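Long-range contacts in argonaute protein (Marinitoga piezophila, PDB 5I4A), which uses short guide RNAs with a 5'-hydroxyl end to bind complementary single-stranded DNA or RNA targets and cleave them: residues Tyr5-Lys10 against Glu235-Ile240; Leu131-Lys136 against Leu146-Lys151; Gln294-Ile299 against Asn372-Val377. All blocks are in the same frame, centred on the assembly; numbering follows the deposited sequence.

Contact 1: residues Tyr5-Lys10 against Glu235-Ile240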
loop_
_atom_site.group_PDB
_atom_site.type_symbol
_atom_site.label_atom_id
_atom_site.label_comp_id
_atom_site.label_asym_id
_atom_site.label_seq_id
_atom_site.Cartn_x
_atom_site.Cartn_y
_atom_site.Cartn_z
ATOM N N TYR A 5 -24.504 -2.415 -4.058
ATOM C CA TYR A 5 -23.923 -2.569 -5.384
ATOM C C TYR A 5 -22.417 -2.767 -5.286
ATOM O O TYR A 5 -21.748 -2.134 -4.467
ATOM C CB TYR A 5 -24.240 -1.339 -6.242
ATOM C CG TYR A 5 -23.349 -1.138 -7.454
ATOM C CD1 TYR A 5 -22.145 -0.447 -7.350
ATOM C CD2 TYR A 5 -23.722 -1.613 -8.706
ATOM C CE1 TYR A 5 -21.332 -0.252 -8.448
ATOM C CE2 TYR A 5 -22.914 -1.417 -9.815
ATOM C CZ TYR A 5 -21.719 -0.738 -9.678
ATOM O OH TYR A 5 -20.907 -0.540 -10.772
ATOM N N LEU A 6 -21.890 -3.652 -6.128
ATOM C CA LEU A 6 -20.457 -3.757 -6.354
ATOM C C LEU A 6 -20.174 -3.516 -7.830
ATOM O O LEU A 6 -20.995 -3.837 -8.694
ATOM C CB LEU A 6 -19.903 -5.126 -5.931
ATOM C CG LEU A 6 -19.880 -5.446 -4.435
ATOM C CD1 LEU A 6 -19.112 -6.738 -4.177
ATOM C CD2 LEU A 6 -19.286 -4.289 -3.640
ATOM N N ASN A 7 -19.007 -2.946 -8.116
ATOM C CA ASN A 7 -18.624 -2.641 -9.493
ATOM C C ASN A 7 -18.155 -3.871 -10.262
ATOM O O ASN A 7 -17.252 -3.785 -11.096
ATOM C CB ASN A 7 -17.550 -1.554 -9.493
ATOM C CG ASN A 7 -16.243 -2.015 -8.872
ATOM O OD1 ASN A 7 -16.212 -2.973 -8.104
ATOM N ND2 ASN A 7 -15.156 -1.327 -9.206
ATOM N N LEU A 8 -18.758 -5.027 -10.002
ATOM C CA LEU A 8 -18.382 -6.278 -10.641
ATOM C C LEU A 8 -19.354 -6.599 -11.767
ATOM O O LEU A 8 -20.564 -6.376 -11.643
ATOM C CB LEU A 8 -18.357 -7.418 -9.623
ATOM C CG LEU A 8 -17.270 -7.283 -8.558
ATOM C CD1 LEU A 8 -17.442 -8.323 -7.462
ATOM C CD2 LEU A 8 -15.904 -7.405 -9.210
ATOM N N TYR A 9 -18.821 -7.120 -12.868
ATOM C CA TYR A 9 -19.616 -7.431 -14.046
ATOM C C TYR A 9 -19.255 -8.820 -14.544
ATOM O O TYR A 9 -18.078 -9.118 -14.774
ATOM C CB TYR A 9 -19.406 -6.382 -15.140
ATOM C CG TYR A 9 -19.918 -5.017 -14.738
ATOM C CD1 TYR A 9 -21.254 -4.678 -14.914
ATOM C CD2 TYR A 9 -19.074 -4.077 -14.164
ATOM C CE1 TYR A 9 -21.731 -3.437 -14.541
ATOM C CE2 TYR A 9 -19.542 -2.831 -13.788
ATOM C CZ TYR A 9 -20.871 -2.517 -13.979
ATOM O OH TYR A 9 -21.347 -1.281 -13.607
ATOM N N LYS A 10 -20.272 -9.661 -14.711
ATOM C CA LYS A 10 -20.051 -11.053 -15.071
ATOM C C LYS A 10 -19.602 -11.166 -16.522
ATOM O O LYS A 10 -20.199 -10.565 -17.420
ATOM C CB LYS A 10 -21.329 -11.858 -14.844
ATOM C CG LYS A 10 -21.148 -13.361 -14.903
ATOM C CD LYS A 10 -22.430 -14.070 -14.485
ATOM C CE LYS A 10 -22.306 -15.577 -14.635
ATOM N NZ LYS A 10 -21.219 -16.128 -13.783
ATOM N N GLU A 235 -21.432 9.638 -11.337
ATOM C CA GLU A 235 -21.808 9.676 -12.745
ATOM C C GLU A 235 -20.917 8.761 -13.574
ATOM O O GLU A 235 -21.345 8.257 -14.619
ATOM C CB GLU A 235 -21.740 11.108 -13.274
ATOM C CG GLU A 235 -22.457 11.300 -14.602
ATOM C CD GLU A 235 -22.179 12.649 -15.232
ATOM O OE1 GLU A 235 -21.131 13.250 -14.916
ATOM O OE2 GLU A 235 -23.012 13.105 -16.045
ATOM N N GLY A 236 -19.681 8.530 -13.121
ATOM C CA GLY A 236 -18.821 7.575 -13.802
ATOM C C GLY A 236 -19.309 6.148 -13.658
ATOM O O GLY A 236 -19.294 5.378 -14.623
ATOM N N PHE A 237 -19.743 5.771 -12.450
ATOM C CA PHE A 237 -20.383 4.470 -12.269
ATOM C C PHE A 237 -21.621 4.347 -13.146
ATOM O O PHE A 237 -21.891 3.278 -13.709
ATOM C CB PHE A 237 -20.757 4.253 -10.801
ATOM C CG PHE A 237 -19.613 3.803 -9.928
ATOM C CD1 PHE A 237 -19.116 2.512 -10.021
ATOM C CD2 PHE A 237 -19.058 4.663 -8.991
ATOM C CE1 PHE A 237 -18.074 2.093 -9.211
ATOM C CE2 PHE A 237 -18.015 4.249 -8.179
ATOM C CZ PHE A 237 -17.522 2.964 -8.290
ATOM N N LYS A 238 -22.383 5.437 -13.282
ATOM C CA LYS A 238 -23.621 5.421 -14.050
ATOM C C LYS A 238 -23.392 5.582 -15.550
ATOM O O LYS A 238 -24.247 5.166 -16.340
ATOM C CB LYS A 238 -24.565 6.515 -13.536
ATOM C CG LYS A 238 -25.920 6.554 -14.227
ATOM C CD LYS A 238 -27.044 6.915 -13.272
ATOM C CE LYS A 238 -28.392 6.840 -13.975
ATOM N NZ LYS A 238 -29.362 5.998 -13.221
ATOM N N LYS A 239 -22.268 6.162 -15.966
ATOM C CA LYS A 239 -21.958 6.266 -17.387
ATOM C C LYS A 239 -21.362 4.989 -17.966
ATOM O O LYS A 239 -21.098 4.943 -19.170
ATOM C CB LYS A 239 -20.997 7.432 -17.638
ATOM C CG LYS A 239 -21.678 8.740 -18.013
ATOM C CD LYS A 239 -20.685 9.892 -18.010
ATOM C CE LYS A 239 -20.601 10.562 -19.369
ATOM N NZ LYS A 239 -19.461 11.518 -19.428
ATOM N N ILE A 240 -21.151 3.959 -17.141
ATOM C CA ILE A 240 -20.499 2.737 -17.623
ATOM C C ILE A 240 -21.230 2.106 -18.801
ATOM O O ILE A 240 -20.571 1.791 -19.809
ATOM C CB ILE A 240 -20.304 1.750 -16.458
ATOM C CG1 ILE A 240 -19.277 2.290 -15.463
ATOM C CG2 ILE A 240 -19.887 0.382 -16.978
ATOM C CD1 ILE A 240 -19.004 1.355 -14.305
#

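Contact 2: residues Leu131-Lys136 against Leu146-Lys151. With nucleotides of chain B.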
loop_
_atom_site.group_PDB
_atom_site.type_symbol
_atom_site.label_atom_id
_atom_site.label_comp_id
_atom_site.label_asym_id
_atom_site.label_seq_id
_atom_site.Cartn_x
_atom_site.Cartn_y
_atom_site.Cartn_z
ATOM N N LEU A 131 -11.903 11.542 -17.898
ATOM C CA LEU A 131 -12.606 10.431 -17.274
ATOM C C LEU A 131 -11.842 9.142 -17.541
ATOM O O LEU A 131 -11.470 8.851 -18.680
ATOM C CB LEU A 131 -14.036 10.336 -17.810
ATOM C CG LEU A 131 -14.893 9.120 -17.444
ATOM C CD1 LEU A 131 -14.957 8.902 -15.940
ATOM C CD2 LEU A 131 -16.294 9.282 -18.014
ATOM N N THR A 132 -11.584 8.380 -16.484
ATOM C CA THR A 132 -10.741 7.199 -16.565
ATOM C C THR A 132 -11.459 6.014 -15.937
ATOM O O THR A 132 -12.239 6.166 -14.993
ATOM C CB THR A 132 -9.383 7.445 -15.869
ATOM O OG1 THR A 132 -8.758 8.600 -16.442
ATOM C CG2 THR A 132 -8.450 6.254 -16.027
ATOM N N TYR A 133 -11.199 4.829 -16.485
ATOM C CA TYR A 133 -11.723 3.579 -15.950
ATOM C C TYR A 133 -10.576 2.601 -15.755
ATOM O O TYR A 133 -9.825 2.322 -16.696
ATOM C CB TYR A 133 -12.779 2.970 -16.881
ATOM C CG TYR A 133 -14.107 3.693 -16.874
ATOM C CD1 TYR A 133 -15.007 3.516 -15.832
ATOM C CD2 TYR A 133 -14.469 4.538 -17.916
ATOM C CE1 TYR A 133 -16.225 4.164 -15.821
ATOM C CE2 TYR A 133 -15.687 5.192 -17.914
ATOM C CZ TYR A 133 -16.562 5.000 -16.864
ATOM O OH TYR A 133 -17.775 5.649 -16.859
ATOM N N LYS A 134 -10.435 2.093 -14.534
ATOM C CA LYS A 134 -9.478 1.041 -14.225
ATOM C C LYS A 134 -10.209 -0.293 -14.181
ATOM O O LYS A 134 -11.245 -0.419 -13.518
ATOM C CB LYS A 134 -8.771 1.304 -12.895
ATOM C CG LYS A 134 -7.904 0.145 -12.442
ATOM C CD LYS A 134 -6.835 0.586 -11.458
ATOM C CE LYS A 134 -6.030 -0.611 -10.974
ATOM N NZ LYS A 134 -4.785 -0.209 -10.272
ATOM N N ILE A 135 -9.663 -1.285 -14.880
ATOM C CA ILE A 135 -10.337 -2.552 -15.127
ATOM C C ILE A 135 -9.472 -3.681 -14.584
ATOM O O ILE A 135 -8.264 -3.720 -14.841
ATOM C CB ILE A 135 -10.614 -2.752 -16.629
ATOM C CG1 ILE A 135 -11.259 -1.502 -17.230
ATOM C CG2 ILE A 135 -11.508 -3.940 -16.843
ATOM C CD1 ILE A 135 -12.677 -1.263 -16.777
ATOM N N LYS A 136 -10.090 -4.600 -13.843
ATOM C CA LYS A 136 -9.403 -5.769 -13.313
ATOM C C LYS A 136 -10.302 -6.991 -13.448
ATOM O O LYS A 136 -11.529 -6.877 -13.488
ATOM C CB LYS A 136 -8.998 -5.570 -11.846
ATOM C CG LYS A 136 -7.854 -4.589 -11.653
ATOM C CD LYS A 136 -6.613 -5.062 -12.384
ATOM C CE LYS A 136 -5.396 -4.243 -12.001
ATOM N NZ LYS A 136 -4.137 -4.962 -12.341
ATOM N N LEU A 146 -15.468 -8.706 -13.879
ATOM C CA LEU A 146 -14.708 -7.554 -14.347
ATOM C C LEU A 146 -15.079 -6.366 -13.475
ATOM O O LEU A 146 -16.219 -5.891 -13.531
ATOM C CB LEU A 146 -15.018 -7.268 -15.814
ATOM C CG LEU A 146 -13.998 -6.439 -16.581
ATOM C CD1 LEU A 146 -12.746 -7.269 -16.792
ATOM C CD2 LEU A 146 -14.567 -5.949 -17.906
ATOM N N SER A 147 -14.135 -5.886 -12.669
ATOM C CA SER A 147 -14.365 -4.687 -11.879
ATOM C C SER A 147 -14.043 -3.465 -12.728
ATOM O O SER A 147 -13.019 -3.430 -13.417
ATOM C CB SER A 147 -13.538 -4.688 -10.591
ATOM O OG SER A 147 -12.159 -4.904 -10.842
ATOM N N ILE A 148 -14.937 -2.482 -12.696
ATOM C CA ILE A 148 -14.816 -1.262 -13.482
ATOM C C ILE A 148 -14.857 -0.108 -12.492
ATOM O O ILE A 148 -15.927 0.238 -11.974
ATOM C CB ILE A 148 -15.926 -1.130 -14.530
ATOM C CG1 ILE A 148 -15.935 -2.342 -15.466
ATOM C CG2 ILE A 148 -15.747 0.146 -15.333
ATOM C CD1 ILE A 148 -17.032 -2.284 -16.523
ATOM N N LEU A 149 -13.697 0.488 -12.219
ATOM C CA LEU A 149 -13.609 1.565 -11.248
ATOM C C LEU A 149 -13.512 2.897 -11.971
ATOM O O LEU A 149 -12.454 3.205 -12.543
ATOM C CB LEU A 149 -12.398 1.372 -10.340
ATOM C CG LEU A 149 -12.229 2.464 -9.283
ATOM C CD1 LEU A 149 -13.292 2.319 -8.207
ATOM C CD2 LEU A 149 -10.833 2.434 -8.683
ATOM N N PRO A 150 -14.568 3.706 -11.991
ATOM C CA PRO A 150 -14.437 5.061 -12.528
ATOM C C PRO A 150 -13.492 5.888 -11.669
ATOM O O PRO A 150 -13.509 5.812 -10.438
ATOM C CB PRO A 150 -15.870 5.602 -12.484
ATOM C CG PRO A 150 -16.569 4.758 -11.471
ATOM C CD PRO A 150 -15.948 3.403 -11.580
ATOM N N LYS A 151 -12.649 6.668 -12.335
ATOM C CA LYS A 151 -11.731 7.579 -11.661
ATOM C C LYS A 151 -11.405 8.710 -12.630
ATOM O O LYS A 151 -12.074 8.883 -13.654
ATOM C CB LYS A 151 -10.475 6.845 -11.174
ATOM C CG LYS A 151 -9.510 6.445 -12.281
ATOM C CD LYS A 151 -8.125 6.136 -11.733
ATOM C CE LYS A 151 -8.060 4.751 -11.114
ATOM N NZ LYS A 151 -6.649 4.318 -10.910
ATOM P P C B 9 -2.305 2.627 -10.104
ATOM O OP1 C B 9 -3.717 2.364 -10.475
ATOM O OP2 C B 9 -2.001 3.580 -9.007
ATOM O "O5'" C B 9 -1.615 1.231 -9.764
ATOM C "C5'" C B 9 -1.756 0.122 -10.640
ATOM C "C4'" C B 9 -0.432 -0.533 -10.938
ATOM O "O4'" C B 9 0.619 0.466 -10.927
ATOM C "C3'" C B 9 0.037 -1.580 -9.939
ATOM O "O3'" C B 9 -0.546 -2.854 -10.165
ATOM C "C2'" C B 9 1.548 -1.567 -10.131
ATOM O "O2'" C B 9 1.910 -2.301 -11.291
ATOM C "C1'" C B 9 1.807 -0.086 -10.401
ATOM P P U B 10 -1.769 -3.371 -9.257
ATOM O OP1 U B 10 -2.952 -2.554 -9.614
ATOM O OP2 U B 10 -1.289 -3.367 -7.854
ATOM O "O5'" U B 10 -1.998 -4.864 -9.757
ATOM O "O3'" U B 10 -2.946 -9.043 -10.887
ATOM P P A B 11 -3.588 -9.090 -12.358
ATOM O OP1 A B 11 -3.671 -7.699 -12.867
ATOM O OP2 A B 11 -4.809 -9.934 -12.304
ATOM O "O5'" A B 11 -2.492 -9.841 -13.230
ATOM C "C5'" A B 11 -2.363 -11.253 -13.194
ATOM C "C4'" A B 11 -1.592 -11.746 -14.387
ATOM O "O4'" A B 11 -2.398 -11.550 -15.579
ATOM C "C3'" A B 11 -0.303 -10.983 -14.661
ATOM O "O3'" A B 11 0.818 -11.454 -13.922
ATOM C "C2'" A B 11 -0.149 -11.092 -16.174
ATOM O "O2'" A B 11 0.403 -12.344 -16.555
ATOM C "C1'" A B 11 -1.603 -11.044 -16.628
ATOM N N9 A B 11 -2.039 -9.665 -16.909
ATOM C C8 A B 11 -2.535 -8.713 -16.046
ATOM N N7 A B 11 -2.833 -7.576 -16.631
ATOM C C5 A B 11 -2.506 -7.806 -17.966
ATOM C C6 A B 11 -2.579 -7.010 -19.122
ATOM N N6 A B 11 -3.028 -5.748 -19.131
ATOM N N1 A B 11 -2.171 -7.561 -20.283
ATOM C C2 A B 11 -1.721 -8.822 -20.297
ATOM N N3 A B 11 -1.603 -9.668 -19.280
ATOM C C4 A B 11 -2.018 -9.086 -18.142
#

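Contact 3: residues Gln294-Ile299 against Asn372-Val377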
loop_
_atom_site.group_PDB
_atom_site.type_symbol
_atom_site.label_atom_id
_atom_site.label_comp_id
_atom_site.label_asym_id
_atom_site.label_seq_id
_atom_site.Cartn_x
_atom_site.Cartn_y
_atom_site.Cartn_z
ATOM N N GLN A 294 4.385 2.722 34.559
ATOM C CA GLN A 294 5.787 2.859 34.206
ATOM C C GLN A 294 6.191 4.329 34.197
ATOM O O GLN A 294 5.356 5.208 33.959
ATOM C CB GLN A 294 6.071 2.255 32.824
ATOM C CG GLN A 294 5.584 0.822 32.653
ATOM C CD GLN A 294 6.360 -0.165 33.506
ATOM O OE1 GLN A 294 5.780 -0.984 34.223
ATOM N NE2 GLN A 294 7.683 -0.095 33.426
ATOM N N PRO A 295 7.460 4.632 34.464
ATOM C CA PRO A 295 7.911 6.023 34.374
ATOM C C PRO A 295 8.151 6.435 32.929
ATOM O O PRO A 295 8.589 5.638 32.095
ATOM C CB PRO A 295 9.218 6.020 35.174
ATOM C CG PRO A 295 9.736 4.627 35.014
ATOM C CD PRO A 295 8.521 3.734 34.954
ATOM N N LEU A 296 7.840 7.695 32.640
ATOM C CA LEU A 296 8.163 8.318 31.362
ATOM C C LEU A 296 9.394 9.192 31.570
ATOM O O LEU A 296 9.320 10.231 32.233
ATOM C CB LEU A 296 6.984 9.136 30.840
ATOM C CG LEU A 296 7.200 9.862 29.508
ATOM C CD1 LEU A 296 7.558 8.876 28.408
ATOM C CD2 LEU A 296 5.968 10.670 29.129
ATOM N N LYS A 297 10.523 8.758 31.020
ATOM C CA LYS A 297 11.795 9.453 31.158
ATOM C C LYS A 297 12.218 10.010 29.805
ATOM O O LYS A 297 12.005 9.371 28.770
ATOM C CB LYS A 297 12.871 8.513 31.713
ATOM C CG LYS A 297 12.560 7.997 33.117
ATOM C CD LYS A 297 13.611 7.016 33.612
ATOM C CE LYS A 297 13.615 5.743 32.784
ATOM N NZ LYS A 297 14.527 4.710 33.351
ATOM N N ALA A 298 12.817 11.201 29.811
ATOM C CA ALA A 298 13.114 11.864 28.549
ATOM C C ALA A 298 14.246 12.866 28.716
ATOM O O ALA A 298 14.487 13.381 29.810
ATOM C CB ALA A 298 11.867 12.569 27.998
ATOM N N ILE A 299 14.940 13.125 27.606
ATOM C CA ILE A 299 15.895 14.219 27.485
ATOM C C ILE A 299 15.640 14.913 26.151
ATOM O O ILE A 299 14.935 14.395 25.284
ATOM C CB ILE A 299 17.365 13.754 27.584
ATOM C CG1 ILE A 299 17.666 12.677 26.538
ATOM C CG2 ILE A 299 17.686 13.262 28.992
ATOM C CD1 ILE A 299 19.116 12.238 26.523
ATOM N N ASN A 372 14.322 2.700 29.355
ATOM C CA ASN A 372 13.591 3.393 28.299
ATOM C C ASN A 372 13.670 4.892 28.552
ATOM O O ASN A 372 13.097 5.395 29.524
ATOM C CB ASN A 372 12.139 2.929 28.256
ATOM C CG ASN A 372 12.010 1.420 28.257
ATOM O OD1 ASN A 372 12.630 0.734 27.449
ATOM N ND2 ASN A 372 11.211 0.894 29.184
ATOM N N VAL A 373 14.373 5.609 27.679
ATOM C CA VAL A 373 14.486 7.060 27.773
ATOM C C VAL A 373 14.213 7.638 26.395
ATOM O O VAL A 373 14.881 7.272 25.417
ATOM C CB VAL A 373 15.866 7.508 28.290
ATOM C CG1 VAL A 373 15.988 9.029 28.224
ATOM C CG2 VAL A 373 16.074 7.025 29.717
ATOM N N MET A 374 13.234 8.531 26.319
ATOM C CA MET A 374 12.871 9.170 25.065
ATOM C C MET A 374 13.835 10.305 24.749
ATOM O O MET A 374 14.190 11.101 25.621
ATOM C CB MET A 374 11.448 9.716 25.142
ATOM C CG MET A 374 10.420 8.684 25.559
ATOM S SD MET A 374 10.258 7.393 24.320
ATOM C CE MET A 374 9.372 6.159 25.253
ATOM N N ALA A 375 14.254 10.381 23.494
ATOM C CA ALA A 375 15.050 11.500 23.010
ATOM C C ALA A 375 14.110 12.413 22.228
ATOM O O ALA A 375 13.770 12.138 21.076
ATOM C CB ALA A 375 16.217 11.021 22.160
ATOM N N ILE A 376 13.677 13.495 22.872
ATOM C CA ILE A 376 12.854 14.515 22.222
ATOM C C ILE A 376 13.787 15.362 21.362
ATOM O O ILE A 376 14.504 16.234 21.864
ATOM C CB ILE A 376 12.087 15.361 23.240
ATOM C CG1 ILE A 376 11.100 14.477 24.014
ATOM C CG2 ILE A 376 11.352 16.499 22.543
ATOM C CD1 ILE A 376 10.565 15.109 25.282
ATOM N N VAL A 377 13.783 15.101 20.062
ATOM C CA VAL A 377 14.715 15.713 19.124
ATOM C C VAL A 377 13.932 16.714 18.289
ATOM O O VAL A 377 13.030 16.332 17.532
ATOM C CB VAL A 377 15.392 14.661 18.236
ATOM C CG1 VAL A 377 16.369 15.320 17.276
ATOM C CG2 VAL A 377 16.085 13.624 19.106
HETATM O O HOH W 1 10.399 6.322 29.495
HETATM O O HOH W 2 10.116 3.315 31.378
HETATM O O HOH W 3 12.536 2.946 31.816
#

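Contact 1: residues Tyr5-Lys10 against Glu235-Ile240
Linker L2 meets the N-terminal domain where helix 234-238 gives way to helix 240-243, each turning one apolar side chain, Phe237 and Ile240, toward Tyr5-Lys10. Phe237 comes first: its CG lies anti to its own carbonyl carbon (chi1 -81°), which swings the ring toward Tyr5 and Asn7. Asn7 meets the ring at its edge, in plane, with CB 3.7 Å from Phe237 CE1, while its amide is spent on Asn552 and Asn550. The Tyr5 ring, which also stacks on Tyr554, crosses that of Phe237 obliquely, the planes at 85°, and Tyr5 OH comes to 3.6 Å from Phe237 CD1. The Phe237 ring thus offers CE1 to Asn7 CB at its edge and CD1 to Tyr5, a reach that suits an aromatic residue to this place. Further on, Ile240 meets Tyr9 tip to tip, with Ile240 CD1 3.6 Å from Tyr9 OH. Tyr5 OH donates a hydrogen bond to Tyr9 OH, 3.0 Å away, so Tyr5's buried hydroxyl proton has an acceptor. An alanine in place of Tyr5 would remove the ring and its hydroxyl, and would probably loosen the packing on Phe237 and leave Tyr9 OH without this donor. Phe237 and Ile240 also touch strand 143-156, Phe237 on Pro150 and Ile240 on Ile148, and strand 8-10 pairs with that same strand through Tyr9 and Leu146.

Contact 2: residues Leu131-Lys136 against Leu146-Lys151
The antiparallel beta hairpin of linker L1, formed by strands 127-140 and 143-156, carries guide RNA phosphates on one of its faces. Five residue pairs are in register here. Thr132 with Lys151, Lys134 with Leu149 and Lys136 with Ser147 are hydrogen-bonded pairs; Tyr133 with Pro150 and Ile135 with Ile148 are non-hydrogen-bonded. Pro150 suits a non-hydrogen-bonded pair, where no N-H is needed toward strand 127-140. In the middle the bonds are nearly straight: Leu149 N lies 2.9 Å from Lys134 O, with 177° at the hydrogen.

The face of Tyr133, Ile135, Ile148 and Pro150 is apolar. The Tyr133 ring crosses both partners obliquely, CD1 3.5 Å from Ile148 CG2 and CE1 against the Pro150 ring, while its hydroxyl bonds to Gly236 O. Ile135 and Ile148 lie side by side, pointing the same way, and Ile135 CG2 touches Leu146 CG at 3.5 Å. Helix 84-101 adds Phe99 and Ile95 beside them.

The other face, with Thr132, Ser147 and Leu149, carries three lysines. Lys151 CG packs on Thr132 CB, and Lys151 NZ, held by Asn111, stays 4.9 Å from Lys134 NZ; the phosphates would probably offset the repulsion of these like charges. Lys136, bent at chi2 (-60°), brings its NZ to 2.8 Å from OP1 of A11 of chain B. Lys134, with CG anti to the backbone N and the chain extended beyond it, spans two consecutive phosphates: its NZ bonds to OP1 of C9 of chain B at 2.8 Å and to OP1 of U10 of chain B at 3.0 Å.

Contact 3: residues Gln294-Ile299 against Asn372-Val377
Two parallel strands, 295-299 and 374-377, run side by side with 42° between their directions, and three backbone bonds join them: Met374 N to Lys297 O, Ile299 N to Met374 O, and Ile376 N to Ile299 O, each 2.9 Å. Met374 thus straddles Ala298, and Ile299 in turn straddles Ala375. The small methyl of Ala298 suits the tight 4.4 Å spacing of its CA from Met374 CA, and leaves room for Ile376 CD1, 3.9 Å from Ala298 CB. Met374, bent at chi2 (-66°), brings its CG to 3.6 Å from Lys297 O and against Leu296 CD1, the side chains of Met374 and Leu296 crossing at about a right angle. Ile299 holds CG1 in the crowded position between backbone N and carbonyl carbon, which turns it toward Val373 CG1.

Before this ladder the two segments part, and water fills in. One water accepts from Lys297 N and donates to Pro295 O and to Asn372 O, the last at 2.9 Å, so it stands in for a direct bond between the segments. Lys297, bent at chi3, crosses Val373 and lays its CE 3.3 Å from Asn372 O; its ammonium forms a salt bridge with Asp371, at a border partly open to solvent where a long charged chain can reach out.

The pair belongs to the parallel sheet of the Mid domain, a Rossmann-like fold. Strands 337-340 and 398-403 flank it, and helix 412-424 packs Met422 and Tyr418 over the face of Leu296, Met374 and Ile376.

Contacts 1 and 2 reach the same sheet, their centres about 9 Å apart; contact 3 sits across the molecule, its centre about 53 Å from that of contact 1 and 49 Å from that of contact 2. A probable hydrogen bond from Leu146 N to Tyr9 O, 2.8 Å, adds strand 8-10 beside strand 143-156 of the hairpin. Contact 1 is wholly buried and meets through side chains alone, with no hydrogen bond between its segments. Contacts 2 and 3 are backbone ladders, antiparallel and parallel. Both are largely buried, but contact 2 turns lysines to the RNA, whereas contact 3 begins at a hydrated border and keeps its apolar residues for the Mid domain core.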